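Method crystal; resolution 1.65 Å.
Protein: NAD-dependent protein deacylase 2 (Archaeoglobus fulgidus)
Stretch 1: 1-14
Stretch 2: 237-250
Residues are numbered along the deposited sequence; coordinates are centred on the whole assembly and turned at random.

Stretch 1 1-14: MEDEIRKAAEILAK
Stretch 2 237-250: EVLPKIVEEVKRLR

Two α-helices from opposite ends of one chain pack here: a helix that starts at E2 packs against one that is already helical on entering at E237 and runs to L249. Their axes approach to 8.5 Å and cross at -55°, the N-to-C directions diverging by that angle. The CA atoms of A9 and V246, 4.9 Å apart, mark the closest register. Most residues lie near -63°/-42°; E237 has phi -92°, and psi rises to -33° at A13 and -31° at L249. Backbone hydrogen bonds run i to i+4. No direct hydrogen bond joins the stretches; packing is largely apolar.

Along the second helix, V238 (chi1 t) comes first: its CG2 lies 3.8 Å from M1 SD (M1 p, t, p), and its CG1 4.2 Å from I5 CG1. The proline nitrogen of P240 carries no hydrogen, so it cannot bond to the preceding turn, and the helix kinks there. K241 (m, t, t, m) points toward the first helix and lends its aliphatic stem, CD lying 4.1 Å from I5 CD1. I242 (m, t) is a knob among I5 (m, t), A8, A9 and L12 (m, t); its CG1 is 4.0 Å from I5 CG2, its CD1 4.1 Å from A8 CB, and its CG2 3.7 Å from L12 CD1. Like V238 and V246, it is buried, branched and without polar side-chain atoms to satisfy.

E245 (t, p) sets its CG 3.3 Å from A9 CB, a tight contact. Its OE2 accepts from a water (2.8 Å) that also donates to R6 O (3.0 Å), while its OE1 forms a salt bridge with R248 NH1 (3.3 Å). V246 (t) places CG2 3.7 Å from A9 CB. A9 is the reciprocal knob, its lone methyl seated among I242, E245, V246 and L249 where the backbones come close. L249 (m, t) lays CD1 against A13 CB (3.9 Å) and A9 CB (4.0 Å). R250 (m, t, p, chi4 100°) leaves helical geometry at -92°/9°; its NH1 donates to a water (2.4 Å) that donates to A13 O (2.7 Å).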

# COMPACT_ATOMS: atom_id res chain seq x y z
N MET A 1 11.87 -13.34 17.57
CA MET A 1 11.51 -11.96 17.12
C MET A 1 10.95 -11.07 18.23
O MET A 1 10.56 -9.93 17.96
CB MET A 1 10.51 -12.04 15.96
CG MET A 1 9.17 -12.67 16.32
SD MET A 1 7.98 -12.57 14.98
CE MET A 1 8.54 -13.91 13.93
N GLU A 2 10.91 -11.55 19.48
CA GLU A 2 10.24 -10.82 20.56
C GLU A 2 10.99 -9.55 20.95
O GLU A 2 10.37 -8.51 21.17
CB GLU A 2 10.05 -11.71 21.80
CG GLU A 2 9.15 -12.92 21.57
CD GLU A 2 7.71 -12.56 21.27
OE1 GLU A 2 7.28 -11.43 21.62
OE2 GLU A 2 6.99 -13.40 20.69
N ASP A 3 12.32 -9.64 21.04
CA ASP A 3 13.14 -8.46 21.35
C ASP A 3 13.02 -7.41 20.25
O ASP A 3 12.99 -6.21 20.54
CB ASP A 3 14.61 -8.83 21.60
CG ASP A 3 15.26 -9.51 20.42
OD1 ASP A 3 16.39 -9.12 20.05
OD2 ASP A 3 14.65 -10.44 19.85
N GLU A 4 12.96 -7.85 18.99
CA GLU A 4 12.74 -6.94 17.86
C GLU A 4 11.34 -6.32 17.92
O GLU A 4 11.18 -5.12 17.68
CB GLU A 4 12.95 -7.65 16.52
CG GLU A 4 14.41 -7.90 16.15
CD GLU A 4 14.90 -9.30 16.49
OE1 GLU A 4 14.23 -10.02 17.26
OE2 GLU A 4 15.97 -9.69 15.98
N ILE A 5 10.33 -7.14 18.22
CA ILE A 5 8.96 -6.65 18.41
C ILE A 5 8.93 -5.60 19.53
O ILE A 5 8.30 -4.55 19.37
CB ILE A 5 7.98 -7.81 18.70
CG1 ILE A 5 7.68 -8.58 17.41
CG2 ILE A 5 6.67 -7.30 19.31
CD1 ILE A 5 7.07 -9.95 17.62
N ARG A 6 9.60 -5.88 20.64
CA ARG A 6 9.67 -4.93 21.75
C ARG A 6 10.40 -3.64 21.38
O ARG A 6 10.00 -2.56 21.81
CB ARG A 6 10.32 -5.57 22.99
CG ARG A 6 9.42 -6.56 23.71
CD ARG A 6 9.94 -6.88 25.10
NE ARG A 6 11.27 -7.47 25.06
CZ ARG A 6 11.53 -8.76 24.82
NH1 ARG A 6 12.80 -9.18 24.80
NH2 ARG A 6 10.55 -9.63 24.60
N LYS A 7 11.46 -3.76 20.59
CA LYS A 7 12.21 -2.60 20.10
C LYS A 7 11.33 -1.73 19.21
O LYS A 7 11.32 -0.51 19.34
CB LYS A 7 13.45 -3.03 19.33
N ALA A 8 10.58 -2.37 18.31
CA ALA A 8 9.64 -1.64 17.45
C ALA A 8 8.58 -0.93 18.28
O ALA A 8 8.25 0.22 18.01
CB ALA A 8 9.00 -2.58 16.44
N ALA A 9 8.05 -1.63 19.29
CA ALA A 9 7.03 -1.06 20.17
C ALA A 9 7.55 0.15 20.95
O ALA A 9 6.85 1.16 21.08
CB ALA A 9 6.52 -2.13 21.14
N GLU A 10 8.78 0.04 21.45
CA GLU A 10 9.43 1.16 22.15
C GLU A 10 9.55 2.38 21.24
O GLU A 10 9.22 3.50 21.66
CB GLU A 10 10.81 0.75 22.67
CG GLU A 10 10.78 -0.08 23.94
CD GLU A 10 12.16 -0.53 24.40
OE1 GLU A 10 13.16 0.15 24.09
OE2 GLU A 10 12.24 -1.57 25.09
N ILE A 11 10.00 2.17 20.01
CA ILE A 11 10.12 3.26 19.04
C ILE A 11 8.76 3.93 18.81
O ILE A 11 8.65 5.15 18.86
CB ILE A 11 10.71 2.77 17.70
CG1 ILE A 11 12.21 2.49 17.87
CG2 ILE A 11 10.50 3.80 16.59
CD1 ILE A 11 12.82 1.66 16.76
N LEU A 12 7.73 3.12 18.58
CA LEU A 12 6.40 3.65 18.29
C LEU A 12 5.78 4.36 19.49
O LEU A 12 5.15 5.40 19.35
CB LEU A 12 5.48 2.54 17.79
CG LEU A 12 5.82 1.99 16.40
CD1 LEU A 12 5.02 0.72 16.13
CD2 LEU A 12 5.56 3.03 15.32
N ALA A 13 5.98 3.80 20.68
CA ALA A 13 5.44 4.39 21.91
C ALA A 13 6.05 5.76 22.22
O ALA A 13 5.37 6.64 22.77
CB ALA A 13 5.63 3.44 23.08
N LYS A 14 7.31 5.95 21.86
CA LYS A 14 8.03 7.21 22.10
C LYS A 14 7.88 8.25 20.98
O LYS A 14 8.24 9.41 21.17
CB LYS A 14 9.52 6.94 22.29
CG LYS A 14 9.87 6.13 23.53
CD LYS A 14 11.38 5.93 23.65
CE LYS A 14 11.90 4.91 22.64
NZ LYS A 14 13.39 4.87 22.61
N GLU A 237 0.51 -11.64 12.24
CA GLU A 237 0.95 -12.10 13.56
C GLU A 237 1.76 -11.03 14.28
O GLU A 237 1.53 -10.75 15.46
CB GLU A 237 1.79 -13.37 13.43
CG GLU A 237 1.04 -14.54 12.80
CD GLU A 237 1.91 -15.78 12.66
OE1 GLU A 237 2.83 -15.97 13.47
OE2 GLU A 237 1.66 -16.56 11.72
N VAL A 238 2.71 -10.43 13.56
CA VAL A 238 3.65 -9.47 14.15
C VAL A 238 2.97 -8.17 14.59
O VAL A 238 3.21 -7.71 15.70
CB VAL A 238 4.80 -9.15 13.17
CG1 VAL A 238 5.68 -8.03 13.71
CG2 VAL A 238 5.64 -10.40 12.91
N LEU A 239 2.15 -7.58 13.72
CA LEU A 239 1.60 -6.24 14.00
C LEU A 239 0.71 -6.18 15.25
O LEU A 239 0.83 -5.24 16.03
CB LEU A 239 0.87 -5.66 12.78
CG LEU A 239 1.70 -4.76 11.85
CD1 LEU A 239 1.91 -3.39 12.48
CD2 LEU A 239 3.04 -5.40 11.51
N PRO A 240 -0.19 -7.17 15.43
CA PRO A 240 -0.94 -7.19 16.69
C PRO A 240 -0.06 -7.29 17.94
O PRO A 240 -0.35 -6.64 18.94
CB PRO A 240 -1.83 -8.43 16.55
CG PRO A 240 -2.04 -8.55 15.08
CD PRO A 240 -0.72 -8.15 14.47
N LYS A 241 1.02 -8.07 17.87
CA LYS A 241 1.95 -8.18 18.99
C LYS A 241 2.64 -6.86 19.30
O LYS A 241 2.84 -6.52 20.46
CB LYS A 241 2.99 -9.27 18.74
CG LYS A 241 2.41 -10.67 18.76
CD LYS A 241 3.48 -11.72 18.48
CE LYS A 241 2.85 -13.06 18.14
NZ LYS A 241 1.97 -13.56 19.23
N ILE A 242 3.00 -6.12 18.25
CA ILE A 242 3.57 -4.78 18.42
C ILE A 242 2.56 -3.87 19.12
O ILE A 242 2.92 -3.18 20.08
CB ILE A 242 4.01 -4.16 17.07
CG1 ILE A 242 5.21 -4.93 16.50
CG2 ILE A 242 4.39 -2.70 17.27
CD1 ILE A 242 5.61 -4.50 15.10
N VAL A 243 1.31 -3.87 18.67
CA VAL A 243 0.27 -3.03 19.27
C VAL A 243 0.09 -3.36 20.75
O VAL A 243 0.04 -2.45 21.59
CB VAL A 243 -1.08 -3.16 18.53
CG1 VAL A 243 -2.19 -2.44 19.29
CG2 VAL A 243 -0.98 -2.61 17.12
N GLU A 244 0.01 -4.65 21.08
CA GLU A 244 -0.16 -5.06 22.47
C GLU A 244 1.00 -4.56 23.34
O GLU A 244 0.78 -4.09 24.46
CB GLU A 244 -0.31 -6.58 22.58
CG GLU A 244 -1.60 -7.12 21.97
CD GLU A 244 -2.86 -6.49 22.54
OE1 GLU A 244 -3.34 -6.98 23.59
OE2 GLU A 244 -3.39 -5.53 21.94
N GLU A 245 2.22 -4.64 22.82
CA GLU A 245 3.41 -4.17 23.54
C GLU A 245 3.39 -2.65 23.71
O GLU A 245 3.73 -2.13 24.78
CB GLU A 245 4.68 -4.61 22.83
CG GLU A 245 5.98 -4.28 23.55
CD GLU A 245 6.20 -5.07 24.84
OE1 GLU A 245 5.43 -6.01 25.13
OE2 GLU A 245 7.15 -4.73 25.57
N VAL A 246 2.99 -1.93 22.67
CA VAL A 246 2.85 -0.48 22.74
C VAL A 246 1.84 -0.10 23.83
O VAL A 246 2.09 0.81 24.62
CB VAL A 246 2.42 0.13 21.39
CG1 VAL A 246 2.10 1.61 21.53
CG2 VAL A 246 3.50 -0.08 20.34
N LYS A 247 0.71 -0.80 23.87
CA LYS A 247 -0.30 -0.54 24.90
C LYS A 247 0.26 -0.78 26.30
O LYS A 247 0.01 0.00 27.21
CB LYS A 247 -1.56 -1.38 24.66
CG LYS A 247 -2.40 -0.89 23.50
CD LYS A 247 -3.53 -1.86 23.17
CE LYS A 247 -4.33 -1.42 21.96
NZ LYS A 247 -5.30 -0.34 22.28
N ARG A 248 1.05 -1.84 26.46
CA ARG A 248 1.68 -2.12 27.75
C ARG A 248 2.63 -1.00 28.18
O ARG A 248 2.63 -0.59 29.34
CB ARG A 248 2.43 -3.46 27.72
CG ARG A 248 1.53 -4.68 27.63
CD ARG A 248 2.32 -5.97 27.75
NE ARG A 248 1.54 -7.12 27.32
CZ ARG A 248 1.60 -7.70 26.12
NH1 ARG A 248 2.43 -7.26 25.17
NH2 ARG A 248 0.83 -8.75 25.85
N LEU A 249 3.43 -0.51 27.24
CA LEU A 249 4.36 0.59 27.53
C LEU A 249 3.63 1.86 27.94
O LEU A 249 4.15 2.65 28.74
CB LEU A 249 5.25 0.87 26.31
CG LEU A 249 6.23 -0.24 25.94
CD1 LEU A 249 6.81 0.01 24.56
CD2 LEU A 249 7.34 -0.37 26.98
N ARG A 250 2.42 2.05 27.41
CA ARG A 250 1.60 3.23 27.72
C ARG A 250 0.64 3.01 28.90
O ARG A 250 -0.21 3.85 29.17
CB ARG A 250 0.81 3.65 26.48
CG ARG A 250 1.67 4.29 25.40
CD ARG A 250 1.06 4.12 24.01
NE ARG A 250 -0.30 4.65 23.92
CZ ARG A 250 -0.64 5.83 23.39
NH1 ARG A 250 0.27 6.66 22.88
NH2 ARG A 250 -1.92 6.18 23.37
O HOH W 1 8.95 -2.87 24.56
O HOH W 2 2.68 6.86 23.25